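Local coordinates for protein MamA (Candidatus Magnetobacterium bavaricum, PDB 3VTX) that is a tetratricopeptide-repeat (TPR) protein named MamA, an all-helical repeat fold of the kind that commonly serves as a scaffold for protein-protein interactions, at residues A[42-50]-A[74-85]. Numbering follows the deposited sequence.
Sequences LLKLGKTYM and EAYYILGSANFM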
loop_
_atom_site.group_PDB
_atom_site.type_symbol
_atom_site.label_atom_id
_atom_site.label_comp_id
_atom_site.label_asym_id
_atom_site.label_seq_id
_atom_site.Cartn_x
_atom_site.Cartn_y
_atom_site.Cartn_z
ATOM N N LEU A 42 -7.282 10.303 -13.509
ATOM C CA LEU A 42 -6.600 10.730 -12.283
ATOM C C LEU A 42 -5.982 9.547 -11.564
ATOM O O LEU A 42 -4.798 9.620 -11.162
ATOM C CB LEU A 42 -7.522 11.524 -11.371
ATOM C CG LEU A 42 -7.803 12.940 -11.776
ATOM C CD1 LEU A 42 -9.033 13.536 -10.996
ATOM C CD2 LEU A 42 -6.585 13.907 -11.676
ATOM N N LEU A 43 -6.683 8.425 -11.485
ATOM C CA LEU A 43 -6.164 7.251 -10.794
ATOM C C LEU A 43 -5.020 6.645 -11.602
ATOM O O LEU A 43 -4.027 6.237 -11.068
ATOM C CB LEU A 43 -7.278 6.223 -10.581
ATOM C CG LEU A 43 -6.827 5.004 -9.821
ATOM C CD1 LEU A 43 -6.182 5.328 -8.449
ATOM C CD2 LEU A 43 -8.094 4.072 -9.640
ATOM N N LYS A 44 -5.167 6.566 -12.920
ATOM C CA LYS A 44 -4.108 6.032 -13.740
ATOM C C LYS A 44 -2.860 6.898 -13.709
ATOM O O LYS A 44 -1.738 6.296 -13.627
ATOM C CB LYS A 44 -4.547 5.851 -15.211
ATOM C CG LYS A 44 -5.411 4.598 -15.419
ATOM C CD LYS A 44 -6.123 4.683 -16.790
ATOM C CE LYS A 44 -6.831 3.309 -17.095
ATOM N NZ LYS A 44 -7.350 3.354 -18.463
ATOM N N LEU A 45 -3.019 8.228 -13.721
ATOM C CA LEU A 45 -1.818 9.126 -13.644
ATOM C C LEU A 45 -1.140 8.942 -12.285
ATOM O O LEU A 45 0.072 8.844 -12.171
ATOM C CB LEU A 45 -2.174 10.562 -13.934
ATOM C CG LEU A 45 -1.091 11.618 -13.882
ATOM C CD1 LEU A 45 0.027 11.186 -14.857
ATOM C CD2 LEU A 45 -1.642 12.977 -14.132
ATOM N N GLY A 46 -1.939 8.883 -11.231
ATOM C CA GLY A 46 -1.396 8.600 -9.886
ATOM C C GLY A 46 -0.612 7.304 -9.879
ATOM O O GLY A 46 0.494 7.236 -9.358
ATOM N N LYS A 47 -1.204 6.235 -10.416
ATOM C CA LYS A 47 -0.525 4.942 -10.416
ATOM C C LYS A 47 0.791 4.945 -11.219
ATOM O O LYS A 47 1.742 4.222 -10.847
ATOM C CB LYS A 47 -1.440 3.879 -10.954
ATOM C CG LYS A 47 -2.564 3.470 -10.092
ATOM C CD LYS A 47 -3.442 2.455 -10.779
ATOM C CE LYS A 47 -4.491 1.924 -9.801
ATOM N NZ LYS A 47 -5.480 0.965 -10.483
ATOM N N THR A 48 0.809 5.705 -12.317
ATOM C CA THR A 48 1.988 5.824 -13.162
ATOM C C THR A 48 3.123 6.495 -12.375
ATOM O O THR A 48 4.240 6.023 -12.436
ATOM C CB THR A 48 1.727 6.528 -14.440
ATOM O OG1 THR A 48 0.630 5.885 -15.131
ATOM C CG2 THR A 48 2.971 6.575 -15.346
ATOM N N TYR A 49 2.813 7.564 -11.649
ATOM C CA TYR A 49 3.814 8.190 -10.853
ATOM C C TYR A 49 4.279 7.243 -9.743
ATOM O O TYR A 49 5.428 7.255 -9.363
ATOM C CB TYR A 49 3.315 9.553 -10.315
ATOM C CG TYR A 49 3.468 10.719 -11.279
ATOM C CD1 TYR A 49 4.741 11.103 -11.746
ATOM C CD2 TYR A 49 2.365 11.472 -11.670
ATOM C CE1 TYR A 49 4.928 12.220 -12.509
ATOM C CE2 TYR A 49 2.528 12.574 -12.522
ATOM C CZ TYR A 49 3.809 12.922 -12.947
ATOM O OH TYR A 49 3.946 14.029 -13.734
ATOM N N MET A 50 3.400 6.413 -9.184
ATOM C CA MET A 50 3.842 5.455 -8.146
ATOM C C MET A 50 4.785 4.430 -8.767
ATOM O O MET A 50 5.762 4.076 -8.115
ATOM C CB MET A 50 2.655 4.756 -7.485
ATOM C CG MET A 50 1.757 5.674 -6.677
ATOM S SD MET A 50 2.531 6.532 -5.316
ATOM C CE MET A 50 2.701 5.122 -4.102
ATOM N N GLU A 74 -9.033 1.282 -3.095
ATOM C CA GLU A 74 -7.682 1.262 -3.719
ATOM C C GLU A 74 -7.097 2.658 -3.788
ATOM O O GLU A 74 -5.927 2.849 -3.478
ATOM C CB GLU A 74 -7.717 0.624 -5.106
ATOM C CG GLU A 74 -6.342 0.507 -5.758
ATOM C CD GLU A 74 -6.284 0.005 -7.207
ATOM O OE1 GLU A 74 -7.059 0.478 -8.072
ATOM O OE2 GLU A 74 -5.313 -0.749 -7.482
ATOM N N ALA A 75 -7.887 3.624 -4.242
ATOM C CA ALA A 75 -7.378 4.982 -4.295
ATOM C C ALA A 75 -6.885 5.488 -2.933
ATOM O O ALA A 75 -5.837 6.104 -2.850
ATOM C CB ALA A 75 -8.412 5.922 -4.882
ATOM N N TYR A 76 -7.679 5.268 -1.888
ATOM C CA TYR A 76 -7.299 5.596 -0.545
ATOM C C TYR A 76 -6.037 4.838 -0.098
ATOM O O TYR A 76 -5.201 5.424 0.616
ATOM C CB TYR A 76 -8.477 5.444 0.412
ATOM C CG TYR A 76 -9.457 6.592 0.385
ATOM C CD1 TYR A 76 -9.086 7.843 0.834
ATOM C CD2 TYR A 76 -10.789 6.408 -0.059
ATOM C CE1 TYR A 76 -9.994 8.895 0.811
ATOM C CE2 TYR A 76 -11.691 7.455 -0.057
ATOM C CZ TYR A 76 -11.308 8.663 0.382
ATOM O OH TYR A 76 -12.219 9.732 0.429
ATOM N N TYR A 77 -5.941 3.562 -0.453
ATOM C CA TYR A 77 -4.791 2.769 -0.093
ATOM C C TYR A 77 -3.551 3.390 -0.732
ATOM O O TYR A 77 -2.502 3.458 -0.103
ATOM C CB TYR A 77 -4.979 1.297 -0.555
ATOM C CG TYR A 77 -3.685 0.479 -0.431
ATOM C CD1 TYR A 77 -3.138 0.135 0.839
ATOM C CD2 TYR A 77 -2.971 0.114 -1.570
ATOM C CE1 TYR A 77 -1.988 -0.584 0.895
ATOM C CE2 TYR A 77 -1.754 -0.612 -1.496
ATOM C CZ TYR A 77 -1.298 -0.916 -0.241
ATOM O OH TYR A 77 -0.112 -1.608 -0.079
ATOM N N ILE A 78 -3.634 3.738 -2.009
ATOM C CA ILE A 78 -2.477 4.256 -2.724
ATOM C C ILE A 78 -2.140 5.616 -2.175
ATOM O O ILE A 78 -0.982 5.887 -1.909
ATOM C CB ILE A 78 -2.666 4.293 -4.238
ATOM C CG1 ILE A 78 -2.942 2.874 -4.795
ATOM C CG2 ILE A 78 -1.424 4.984 -4.866
ATOM C CD1 ILE A 78 -3.423 2.815 -6.304
ATOM N N LEU A 79 -3.146 6.435 -1.913
ATOM C CA LEU A 79 -2.953 7.760 -1.334
ATOM C C LEU A 79 -2.323 7.634 0.029
ATOM O O LEU A 79 -1.388 8.319 0.365
ATOM C CB LEU A 79 -4.293 8.490 -1.191
ATOM C CG LEU A 79 -4.273 9.895 -0.497
ATOM C CD1 LEU A 79 -3.241 10.821 -1.179
ATOM C CD2 LEU A 79 -5.712 10.562 -0.482
ATOM N N GLY A 80 -2.845 6.737 0.840
ATOM C CA GLY A 80 -2.231 6.601 2.186
ATOM C C GLY A 80 -0.829 6.016 2.172
ATOM O O GLY A 80 0.048 6.483 2.892
ATOM N N SER A 81 -0.613 5.025 1.331
ATOM C CA SER A 81 0.749 4.482 1.090
ATOM C C SER A 81 1.740 5.560 0.642
ATOM O O SER A 81 2.874 5.649 1.136
ATOM C CB SER A 81 0.718 3.302 0.097
ATOM O OG SER A 81 0.010 2.187 0.585
ATOM N N ALA A 82 1.311 6.397 -0.281
ATOM C CA ALA A 82 2.140 7.492 -0.779
ATOM C C ALA A 82 2.465 8.511 0.296
ATOM O O ALA A 82 3.591 9.057 0.386
ATOM C CB ALA A 82 1.390 8.206 -1.966
ATOM N N ASN A 83 1.459 8.823 1.106
ATOM C CA ASN A 83 1.635 9.764 2.209
ATOM C C ASN A 83 2.657 9.229 3.190
ATOM O O ASN A 83 3.489 9.995 3.698
ATOM C CB ASN A 83 0.251 10.038 2.831
ATOM C CG ASN A 83 -0.493 11.145 2.116
ATOM O OD1 ASN A 83 0.068 12.232 1.911
ATOM N ND2 ASN A 83 -1.793 10.987 2.068
ATOM N N PHE A 84 2.658 7.925 3.443
ATOM C CA PHE A 84 3.698 7.347 4.323
ATOM C C PHE A 84 5.072 7.529 3.659
ATOM O O PHE A 84 6.042 7.876 4.318
ATOM C CB PHE A 84 3.408 5.906 4.567
ATOM C CG PHE A 84 4.331 5.176 5.518
ATOM C CD1 PHE A 84 4.796 5.756 6.692
ATOM C CD2 PHE A 84 4.591 3.815 5.288
ATOM C CE1 PHE A 84 5.547 5.018 7.553
ATOM C CE2 PHE A 84 5.387 3.107 6.180
ATOM C CZ PHE A 84 5.827 3.711 7.288
ATOM N N MET A 85 5.151 7.345 2.339
ATOM C CA MET A 85 6.437 7.505 1.632
ATOM C C MET A 85 6.988 8.913 1.735
ATOM O O MET A 85 8.219 9.095 1.688
ATOM C CB MET A 85 6.323 7.097 0.151
ATOM C CG MET A 85 6.049 5.625 -0.039
ATOM S SD MET A 85 5.804 5.271 -1.758
ATOM C CE MET A 85 4.729 3.832 -1.709
#
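Met50 and Ile78 pack along each other, their side chains running in opposite directions, with Met50 CG 3.7 Å from Ile78 CG2. Methionine suits this place because its unbranched chain can fold: a bend at chi2 brings SD to within 3.9 Å of Ala82 CB, a methyl small enough to let the sulfur come close, and a second bend at chi3 turns the terminal CE toward Met85. There the Met50 and Met85 methyls meet at 3.4 Å between their CE atoms, tighter than usual for carbons, although Met85 is itself exposed. The two branches of Ile78 divide the work: CG2 faces Met50, while CD1 reaches the aliphatic part of Lys47, 3.8 Å from its CE, and, more distantly, Leu43 CD1.

Toward Glu74 the apolar packing is wider, Leu43 CD1 lying 4.2 Å from Ala75 CB, and a partly exposed charged pair takes over. Lys47 is long enough to lay methylenes across Ile78 at about a right angle and still deliver its ammonium to Glu74, extended in its turn; Lys47 NZ donates to Glu74 OE1 at 2.9 Å in a salt bridge, on the syn side but 32° out of the carboxylate plane.

Segments 42-50 and 74-85 run in the same general direction at 36°, consistent with the stacked helices of a TPR array. Helix 55-68 packs against both, touching Met50 through Ala58 and Ala82 through Ile59, while helices 21-34 and 107-119 continue the array beyond 42-50 and 74-85 respectively.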